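Long-range contacts in peptidase, M20/M25/M40 family (Staphylococcus aureus, PDB 4EWT), which probably hydrolyses amide bonds of N-acylated amino acids or related compounds, as a manganese-binding amidohydrolase of the M20 peptidase family: residues 174-179 / 321-326; 304-309 / 343-348; 308-313 / 381-386. All coordinates share one frame; numbering follows the deposited sequence.

Contact 1 of 3, residues 174-179 / 321-326; sequences VYYRPG and FGVEMC
V174, Y175 and Y176 run beside V323, E324 and M325 in parallel register, and four backbone hydrogen bonds join the two segments. V174 N donates to G322 O at 2.9 Å, and V174 O receives E324 N at 3.2 Å. The bonding then passes to Y176, whose N donates to E324 O and whose O accepts from C326 N at 2.9 Å. CA-H...O contacts fill the gaps between these bonds, among them Y175 CA to E324 O at 3.3 Å. With strand directions only 25° apart, this is the pairing at one edge of the mixed eight-stranded sheet: 322-325 is an outermost strand within the chain, and 344-350 flanks 173-176 on the other side.

V174 CG2 lies 3.8 Å from V323 CG2, the two side chains side by side and pointing the same way, and it also touches CD1 and CE1 of the F321 ring. Y175 and E324 likewise run alongside each other, with E324 CG near CD1 and CE1 of the tyrosine; the phenol OH bonds to K170 O.

The sulfur contact is Met-aromatic. Y176 CG sits between its backbone N and carbonyl carbon (chi1 79°); CB points away from 321-326, but the end of the ring comes nearer, with M325 CA over one face. M325 SD stands 4.8 Å from the Y176 ring centroid, 30° off its normal, while M325 CE reaches P178 CD. At the loop end, C326 O lies near the guanidinium plane of R177, at its edge, and M325 packs on M325 of the second subunit.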
loop_
_atom_site.group_PDB
_atom_site.type_symbol
_atom_site.label_atom_id
_atom_site.label_comp_id
_atom_site.label_asym_id
_atom_site.label_seq_id
_atom_site.Cartn_x
_atom_site.Cartn_y
_atom_site.Cartn_z
ATOM N N VAL A 174 -11.549 38.597 22.556
ATOM C CA VAL A 174 -10.800 38.603 21.302
ATOM C C VAL A 174 -9.545 37.751 21.439
ATOM O O VAL A 174 -8.969 37.655 22.527
ATOM C CB VAL A 174 -10.411 40.039 20.839
ATOM C CG1 VAL A 174 -11.634 40.800 20.354
ATOM C CG2 VAL A 174 -9.696 40.807 21.942
ATOM N N TYR A 175 -9.124 37.155 20.325
ATOM C CA TYR A 175 -8.044 36.171 20.319
ATOM C C TYR A 175 -6.928 36.525 19.338
ATOM O O TYR A 175 -7.178 37.100 18.269
ATOM C CB TYR A 175 -8.605 34.780 20.011
ATOM C CG TYR A 175 -9.769 34.375 20.897
ATOM C CD1 TYR A 175 -9.557 33.734 22.122
ATOM C CD2 TYR A 175 -11.082 34.630 20.508
ATOM C CE1 TYR A 175 -10.633 33.357 22.934
ATOM C CE2 TYR A 175 -12.160 34.267 21.311
ATOM C CZ TYR A 175 -11.930 33.631 22.520
ATOM O OH TYR A 175 -13.009 33.273 23.307
ATOM N N TYR A 176 -5.700 36.172 19.716
ATOM C CA TYR A 176 -4.501 36.523 18.955
ATOM C C TYR A 176 -3.397 35.457 19.036
ATOM O O TYR A 176 -3.376 34.640 19.961
ATOM C CB TYR A 176 -3.944 37.867 19.436
ATOM C CG TYR A 176 -3.132 37.800 20.720
ATOM C CD1 TYR A 176 -1.734 37.796 20.687
ATOM C CD2 TYR A 176 -3.761 37.751 21.968
ATOM C CE1 TYR A 176 -0.980 37.744 21.870
ATOM C CE2 TYR A 176 -3.017 37.698 23.155
ATOM C CZ TYR A 176 -1.630 37.696 23.101
ATOM O OH TYR A 176 -0.897 37.648 24.275
ATOM N N ARG A 177 -2.446 35.541 18.120
ATOM C CA ARG A 177 -1.284 34.686 18.057
ATOM C C ARG A 177 -0.240 35.219 17.086
ATOM O O ARG A 177 -0.518 35.404 15.950
ATOM C CB ARG A 177 -1.691 33.277 17.657
ATOM C CG ARG A 177 -0.536 32.377 17.483
ATOM C CD ARG A 177 -0.945 31.035 17.107
ATOM N NE ARG A 177 -0.125 30.081 17.787
ATOM C CZ ARG A 177 1.034 29.686 17.329
ATOM N NH1 ARG A 177 1.497 30.138 16.184
ATOM N NH2 ARG A 177 1.717 28.821 18.023
ATOM N N PRO A 178 0.966 35.473 17.546
ATOM C CA PRO A 178 2.014 35.951 16.636
ATOM C C PRO A 178 2.522 34.805 15.771
ATOM O O PRO A 178 2.289 33.636 16.093
ATOM C CB PRO A 178 3.124 36.429 17.583
ATOM C CG PRO A 178 2.942 35.613 18.824
ATOM C CD PRO A 178 1.448 35.370 18.943
ATOM N N GLY A 179 3.204 35.138 14.680
ATOM C CA GLY A 179 3.739 34.128 13.784
ATOM C C GLY A 179 2.640 33.523 12.926
ATOM O O GLY A 179 1.571 34.124 12.756
ATOM N N PHE A 321 -14.336 43.329 27.295
ATOM C CA PHE A 321 -13.998 42.004 26.756
ATOM C C PHE A 321 -12.548 41.606 27.048
ATOM O O PHE A 321 -11.658 42.460 27.122
ATOM C CB PHE A 321 -14.296 41.910 25.246
ATOM C CG PHE A 321 -13.649 42.991 24.417
ATOM C CD1 PHE A 321 -12.334 42.858 23.968
ATOM C CD2 PHE A 321 -14.365 44.136 24.067
ATOM C CE1 PHE A 321 -11.733 43.856 23.201
ATOM C CE2 PHE A 321 -13.775 45.136 23.296
ATOM C CZ PHE A 321 -12.457 45.000 22.864
ATOM N N GLY A 322 -12.325 40.304 27.211
ATOM C CA GLY A 322 -10.992 39.765 27.486
ATOM C C GLY A 322 -10.136 39.620 26.240
ATOM O O GLY A 322 -10.645 39.637 25.118
ATOM N N VAL A 323 -8.828 39.497 26.444
ATOM C CA VAL A 323 -7.878 39.319 25.350
ATOM C C VAL A 323 -6.941 38.184 25.722
ATOM O O VAL A 323 -6.313 38.228 26.783
ATOM C CB VAL A 323 -7.034 40.593 25.096
ATOM C CG1 VAL A 323 -6.267 40.477 23.781
ATOM C CG2 VAL A 323 -7.904 41.837 25.095
ATOM N N GLU A 324 -6.847 37.168 24.865
ATOM C CA GLU A 324 -5.970 36.023 25.149
ATOM C C GLU A 324 -5.439 35.276 23.924
ATOM O O GLU A 324 -6.011 35.344 22.832
ATOM C CB GLU A 324 -6.637 35.039 26.124
ATOM C CG GLU A 324 -7.970 34.468 25.653
ATOM C CD GLU A 324 -8.461 33.346 26.545
ATOM O OE1 GLU A 324 -9.405 33.571 27.330
ATOM O OE2 GLU A 324 -7.888 32.240 26.472
ATOM N N MET A 325 -4.332 34.568 24.140
ATOM C CA MET A 325 -3.667 33.771 23.122
ATOM C C MET A 325 -4.564 32.651 22.616
ATOM O O MET A 325 -5.387 32.120 23.364
ATOM C CB MET A 325 -2.384 33.175 23.692
ATOM C CG MET A 325 -1.172 34.083 23.605
ATOM S SD MET A 325 -0.019 33.540 22.324
ATOM C CE MET A 325 1.367 34.632 22.669
ATOM N N CYS A 326 -4.404 32.306 21.340
ATOM C CA CYS A 326 -5.141 31.191 20.755
ATOM C C CYS A 326 -4.247 30.284 19.915
ATOM O O CYS A 326 -3.106 30.632 19.600
ATOM C CB CYS A 326 -6.353 31.688 19.952
ATOM S SG CYS A 326 -5.996 32.465 18.361
#

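Contact 2 of 3, residues 304-309 / 343-348; sequences PEFTEY and PSAFIY
In the catalytic domain, helix 304-316 lies beside strand 344-350 of the mixed sheet, and its first turns meet that strand where F306 and T307 touch S344 and A345. The segment axes approach to 7.0 Å at an angle of 48°, close for a helix on a strand, and the small A345 side chain stands at the point of nearest approach.

F306 works through one ring edge. Its CG is anti to the backbone N (chi1 -176°), on a CB that points at the strand, and CD2 leads the ring onto the peptide link between S344 and A345. F306 CD2 is 3.6 Å from A345 N and 3.7 Å from S344 C, both near the ring plane, so the peptide abuts the rim and not a face. The same F306 CD2 is 3.7 Å from A345 CB, and CE2 of the ring follows at slightly greater range. H159 of strand 159-166 stacks on the F306 ring, and its ND1 is hydrogen-bonded to P343 O, just before strand 344-350.

T307 comes to A345 from the neighbouring helix position. T307 OG1 is 3.5 Å from A345 CB, a van der Waals contact; its hydrogen bond goes to D303 O, which satisfies the hydroxyl within this buried interface. The methyl of A345 is therefore touched by both the phenylalanine rim and the threonine hydroxyl oxygen.

Beyond A345, the strand's I347 forms backbone hydrogen bonds with G162 and with H164, a manganese ligand. Helices packed on a mixed sheet whose strands and loops carry the metal ligands are consistent with the alpha/beta catalytic domain of M20 enzymes.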
loop_
_atom_site.group_PDB
_atom_site.type_symbol
_atom_site.label_atom_id
_atom_site.label_comp_id
_atom_site.label_asym_id
_atom_site.label_seq_id
_atom_site.Cartn_x
_atom_site.Cartn_y
_atom_site.Cartn_z
ATOM N N PRO A 304 5.221 39.285 14.587
ATOM C CA PRO A 304 5.339 39.189 16.049
ATOM C C PRO A 304 5.353 40.544 16.777
ATOM O O PRO A 304 4.673 40.681 17.790
ATOM C CB PRO A 304 6.659 38.434 16.242
ATOM C CG PRO A 304 6.766 37.593 15.017
ATOM C CD PRO A 304 6.281 38.508 13.916
ATOM N N GLU A 305 6.107 41.520 16.263
ATOM C CA GLU A 305 6.167 42.875 16.854
ATOM C C GLU A 305 4.788 43.533 16.871
ATOM O O GLU A 305 4.304 43.961 17.923
ATOM C CB GLU A 305 7.143 43.788 16.087
ATOM C CG GLU A 305 8.617 43.429 16.214
ATOM C CD GLU A 305 9.496 44.206 15.240
ATOM O OE1 GLU A 305 10.075 43.563 14.329
ATOM O OE2 GLU A 305 9.602 45.450 15.378
ATOM N N PHE A 306 4.159 43.602 15.700
ATOM C CA PHE A 306 2.871 44.273 15.577
ATOM C C PHE A 306 1.772 43.541 16.346
ATOM O O PHE A 306 1.005 44.179 17.061
ATOM C CB PHE A 306 2.492 44.483 14.105
ATOM C CG PHE A 306 1.221 45.267 13.906
ATOM C CD1 PHE A 306 1.094 46.556 14.405
ATOM C CD2 PHE A 306 0.158 44.714 13.203
ATOM C CE1 PHE A 306 -0.073 47.283 14.221
ATOM C CE2 PHE A 306 -1.015 45.431 13.009
ATOM C CZ PHE A 306 -1.134 46.719 13.519
ATOM N N THR A 307 1.719 42.215 16.229
ATOM C CA THR A 307 0.685 41.422 16.911
ATOM C C THR A 307 0.763 41.566 18.417
ATOM O O THR A 307 -0.271 41.665 19.079
ATOM C CB THR A 307 0.743 39.922 16.546
ATOM O OG1 THR A 307 0.628 39.770 15.131
ATOM C CG2 THR A 307 -0.386 39.146 17.223
ATOM N N GLU A 308 1.979 41.573 18.963
ATOM C CA GLU A 308 2.146 41.749 20.406
ATOM C C GLU A 308 1.773 43.160 20.825
ATOM O O GLU A 308 1.141 43.357 21.869
ATOM C CB GLU A 308 3.567 41.413 20.869
ATOM C CG GLU A 308 3.606 40.752 22.249
ATOM C CD GLU A 308 3.032 39.334 22.238
ATOM O OE1 GLU A 308 2.103 39.044 23.030
ATOM O OE2 GLU A 308 3.506 38.507 21.431
ATOM N N TYR A 309 2.154 44.141 20.009
ATOM C CA TYR A 309 1.692 45.504 20.219
ATOM C C TYR A 309 0.164 45.547 20.308
ATOM O O TYR A 309 -0.385 46.202 21.189
ATOM C CB TYR A 309 2.197 46.442 19.114
ATOM C CG TYR A 309 1.428 47.738 19.064
ATOM C CD1 TYR A 309 1.768 48.799 19.900
ATOM C CD2 TYR A 309 0.342 47.893 18.203
ATOM C CE1 TYR A 309 1.059 49.979 19.874
ATOM C CE2 TYR A 309 -0.378 49.074 18.168
ATOM C CZ TYR A 309 -0.009 50.110 19.007
ATOM O OH TYR A 309 -0.709 51.281 18.993
ATOM N N PRO A 343 3.956 44.214 7.631
ATOM C CA PRO A 343 3.751 43.578 8.928
ATOM C C PRO A 343 2.288 43.716 9.340
ATOM O O PRO A 343 1.737 44.829 9.334
ATOM C CB PRO A 343 4.662 44.377 9.868
ATOM C CG PRO A 343 4.973 45.626 9.156
ATOM C CD PRO A 343 4.919 45.324 7.703
ATOM N N SER A 344 1.649 42.592 9.651
ATOM C CA SER A 344 0.213 42.610 9.907
ATOM C C SER A 344 -0.166 41.727 11.084
ATOM O O SER A 344 0.649 40.928 11.563
ATOM C CB SER A 344 -0.560 42.172 8.660
ATOM O OG SER A 344 -0.007 42.755 7.497
ATOM N N ALA A 345 -1.403 41.909 11.546
ATOM C CA ALA A 345 -2.004 41.079 12.574
ATOM C C ALA A 345 -3.445 40.783 12.177
ATOM O O ALA A 345 -4.232 41.691 11.889
ATOM C CB ALA A 345 -1.959 41.769 13.916
ATOM N N PHE A 346 -3.773 39.500 12.133
ATOM C CA PHE A 346 -5.132 39.061 11.870
ATOM C C PHE A 346 -5.603 38.478 13.177
ATOM O O PHE A 346 -5.017 37.516 13.670
ATOM C CB PHE A 346 -5.127 38.011 10.759
ATOM C CG PHE A 346 -6.488 37.684 10.195
ATOM C CD1 PHE A 346 -7.234 38.646 9.502
ATOM C CD2 PHE A 346 -7.009 36.405 10.321
ATOM C CE1 PHE A 346 -8.487 38.324 8.954
ATOM C CE2 PHE A 346 -8.260 36.070 9.767
ATOM C CZ PHE A 346 -8.992 37.035 9.087
ATOM N N ILE A 347 -6.627 39.085 13.765
ATOM C CA ILE A 347 -7.103 38.649 15.079
ATOM C C ILE A 347 -8.557 38.181 15.021
ATOM O O ILE A 347 -9.252 38.410 14.033
ATOM C CB ILE A 347 -6.901 39.739 16.177
ATOM C CG1 ILE A 347 -7.750 40.975 15.890
ATOM C CG2 ILE A 347 -5.414 40.091 16.322
ATOM C CD1 ILE A 347 -7.757 42.012 16.999
ATOM N N TYR A 348 -9.010 37.521 16.078
ATOM C CA TYR A 348 -10.321 36.908 16.075
ATOM C C TYR A 348 -11.243 37.473 17.145
ATOM O O TYR A 348 -10.804 37.772 18.259
ATOM C CB TYR A 348 -10.199 35.401 16.283
ATOM C CG TYR A 348 -9.233 34.692 15.364
ATOM C CD1 TYR A 348 -9.454 34.637 13.987
ATOM C CD2 TYR A 348 -8.110 34.050 15.876
ATOM C CE1 TYR A 348 -8.580 33.961 13.141
ATOM C CE2 TYR A 348 -7.227 33.366 15.040
ATOM C CZ TYR A 348 -7.468 33.334 13.676
ATOM O OH TYR A 348 -6.599 32.670 12.844
#

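Contact 3 of 3, residues 308-313 / 381-386; sequences EYVAKT and GTVVLD
Y309 reaches across to D386 with its phenol hydroxyl, and this is the polar link between the two helices. Y309 OH donates to D386 OD2 over 2.6 Å, using the anti lone pair of that oxygen, the one turned away from OD1. D386 CG is anti to its backbone N (chi1 -171°), which carries the carboxyl group toward the tyrosine; ring and carboxylate planes are inclined to each other, and the side chains meet at a slant. A short bond from a neutral phenol would be expected to stabilise the carboxylate as an anion.

T313, one helical turn after Y309, is held by its own helix. Its OG1 is anti to the carbonyl carbon, beside the backbone N (chi1 -57°), and donates to Y309 O at 2.8 Å from above the carbonyl plane. T313 N reaches the same oxygen from the opposite face at 2.9 Å, so Y309 O is gripped twice. The hydroxyl oxygen also lies over one face of the Y309 ring, 3.2 Å above its plane and toward the rim. The same rotamer sets CG2 anti to the backbone N, on a CB that points toward the other helix, and T313 CG2 packs against D386 CB at 3.4 Å.

The two helices, 304-316 and 372-386, belong to the helical layer of the catalytic domain; their segment axes cross at 103° and come no nearer than 9.9 Å, so side chains make the junction. V384 of the second helix packs on L73 and I75 of sheet strand 72-78.

Beside the polar pair, V310 CG1 meets V383 CG2 at 4.1 Å, these side chains crossing at about a right angle. V383 CG1 lies looser, 4.4 Å from Y309 CE2, while T382 OG1 is hydrogen-bonded to E378 O and the T382 side chain touches I6 of helix 2-11.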
loop_
_atom_site.group_PDB
_atom_site.type_symbol
_atom_site.label_atom_id
_atom_site.label_comp_id
_atom_site.label_asym_id
_atom_site.label_seq_id
_atom_site.Cartn_x
_atom_site.Cartn_y
_atom_site.Cartn_z
ATOM N N GLU A 308 1.979 41.573 18.963
ATOM C CA GLU A 308 2.146 41.749 20.406
ATOM C C GLU A 308 1.773 43.160 20.825
ATOM O O GLU A 308 1.141 43.357 21.869
ATOM C CB GLU A 308 3.567 41.413 20.869
ATOM C CG GLU A 308 3.606 40.752 22.249
ATOM C CD GLU A 308 3.032 39.334 22.238
ATOM O OE1 GLU A 308 2.103 39.044 23.030
ATOM O OE2 GLU A 308 3.506 38.507 21.431
ATOM N N TYR A 309 2.154 44.141 20.009
ATOM C CA TYR A 309 1.692 45.504 20.219
ATOM C C TYR A 309 0.164 45.547 20.308
ATOM O O TYR A 309 -0.385 46.202 21.189
ATOM C CB TYR A 309 2.197 46.442 19.114
ATOM C CG TYR A 309 1.428 47.738 19.064
ATOM C CD1 TYR A 309 1.768 48.799 19.900
ATOM C CD2 TYR A 309 0.342 47.893 18.203
ATOM C CE1 TYR A 309 1.059 49.979 19.874
ATOM C CE2 TYR A 309 -0.378 49.074 18.168
ATOM C CZ TYR A 309 -0.009 50.110 19.007
ATOM O OH TYR A 309 -0.709 51.281 18.993
ATOM N N VAL A 310 -0.515 44.838 19.400
ATOM C CA VAL A 310 -1.980 44.843 19.348
ATOM C C VAL A 310 -2.595 44.277 20.630
ATOM O O VAL A 310 -3.514 44.869 21.203
ATOM C CB VAL A 310 -2.523 44.108 18.085
ATOM C CG1 VAL A 310 -4.009 43.802 18.219
ATOM C CG2 VAL A 310 -2.252 44.930 16.832
ATOM N N ALA A 311 -2.069 43.143 21.079
ATOM C CA ALA A 311 -2.521 42.511 22.309
ATOM C C ALA A 311 -2.191 43.341 23.553
ATOM O O ALA A 311 -2.953 43.338 24.524
ATOM C CB ALA A 311 -1.924 41.138 22.428
ATOM N N LYS A 312 -1.052 44.037 23.522
ATOM C CA LYS A 312 -0.621 44.879 24.637
ATOM C C LYS A 312 -1.569 46.068 24.757
ATOM O O LYS A 312 -2.066 46.376 25.844
ATOM C CB LYS A 312 0.830 45.349 24.440
ATOM C CG LYS A 312 1.319 46.394 25.451
ATOM C CD LYS A 312 2.778 46.785 25.219
ATOM C CE LYS A 312 3.275 47.709 26.324
ATOM N NZ LYS A 312 4.731 48.027 26.209
ATOM N N THR A 313 -1.827 46.712 23.621
ATOM C CA THR A 313 -2.709 47.871 23.545
ATOM C C THR A 313 -4.118 47.536 24.039
ATOM O O THR A 313 -4.707 48.291 24.810
ATOM C CB THR A 313 -2.767 48.417 22.100
ATOM O OG1 THR A 313 -1.444 48.740 21.648
ATOM C CG2 THR A 313 -3.634 49.644 22.016
ATOM N N GLY A 381 -11.001 49.943 16.726
ATOM C CA GLY A 381 -10.938 51.368 17.025
ATOM C C GLY A 381 -9.891 51.730 18.067
ATOM O O GLY A 381 -9.152 52.705 17.904
ATOM N N THR A 382 -9.842 50.950 19.144
ATOM C CA THR A 382 -8.857 51.140 20.209
ATOM C C THR A 382 -7.432 51.054 19.660
ATOM O O THR A 382 -6.571 51.873 19.992
ATOM C CB THR A 382 -9.046 50.094 21.329
ATOM O OG1 THR A 382 -10.344 50.259 21.920
ATOM C CG2 THR A 382 -7.968 50.234 22.404
ATOM N N VAL A 383 -7.187 50.060 18.814
ATOM C CA VAL A 383 -5.882 49.926 18.181
ATOM C C VAL A 383 -5.599 51.159 17.329
ATOM O O VAL A 383 -4.531 51.752 17.434
ATOM C CB VAL A 383 -5.770 48.630 17.366
ATOM C CG1 VAL A 383 -4.443 48.575 16.623
ATOM C CG2 VAL A 383 -5.911 47.429 18.289
ATOM N N VAL A 384 -6.573 51.565 16.520
ATOM C CA VAL A 384 -6.404 52.732 15.659
ATOM C C VAL A 384 -6.036 53.996 16.440
ATOM O O VAL A 384 -5.162 54.758 16.016
ATOM C CB VAL A 384 -7.657 52.989 14.796
ATOM C CG1 VAL A 384 -7.527 54.302 14.032
ATOM C CG2 VAL A 384 -7.888 51.824 13.841
ATOM N N LEU A 385 -6.693 54.214 17.578
ATOM C CA LEU A 385 -6.467 55.432 18.353
ATOM C C LEU A 385 -5.122 55.429 19.078
ATOM O O LEU A 385 -4.452 56.460 19.124
ATOM C CB LEU A 385 -7.618 55.715 19.324
ATOM C CG LEU A 385 -8.992 56.130 18.776
ATOM C CD1 LEU A 385 -9.864 56.543 19.942
ATOM C CD2 LEU A 385 -8.920 57.263 17.752
ATOM N N ASP A 386 -4.721 54.279 19.624
ATOM C CA ASP A 386 -3.395 54.159 20.249
ATOM C C ASP A 386 -2.271 54.240 19.222
ATOM O O ASP A 386 -1.371 55.060 19.354
ATOM C CB ASP A 386 -3.261 52.883 21.070
ATOM C CG ASP A 386 -1.979 52.861 21.888
ATOM O OD1 ASP A 386 -1.954 53.463 22.977
ATOM O OD2 ASP A 386 -0.992 52.253 21.437
#

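How the contacts relate
From the N terminus, strand 173-176 comes first, and contact 1 closes the longest loop, 141 residues, by adding strand 322-325 beside it. Helix 304-316 begins inside that loop, and both contacts it starts end beyond it: contact 2 at strand 344-350 and contact 3 at helix 372-386. Contact 1 therefore crosses each of the others, whereas contacts 2 and 3 leave from the same helix and share E308 and Y309. Contacts 1 and 2 meet in the sheet, where Y175 N lies 2.7 Å from Y348 O, a probable hydrogen bond. Y176 CZ, 3.5 Å from A311 CB, connects contact 1 to the helix of contact 3. Together they join sheet edge, covering helix and C-terminal helix.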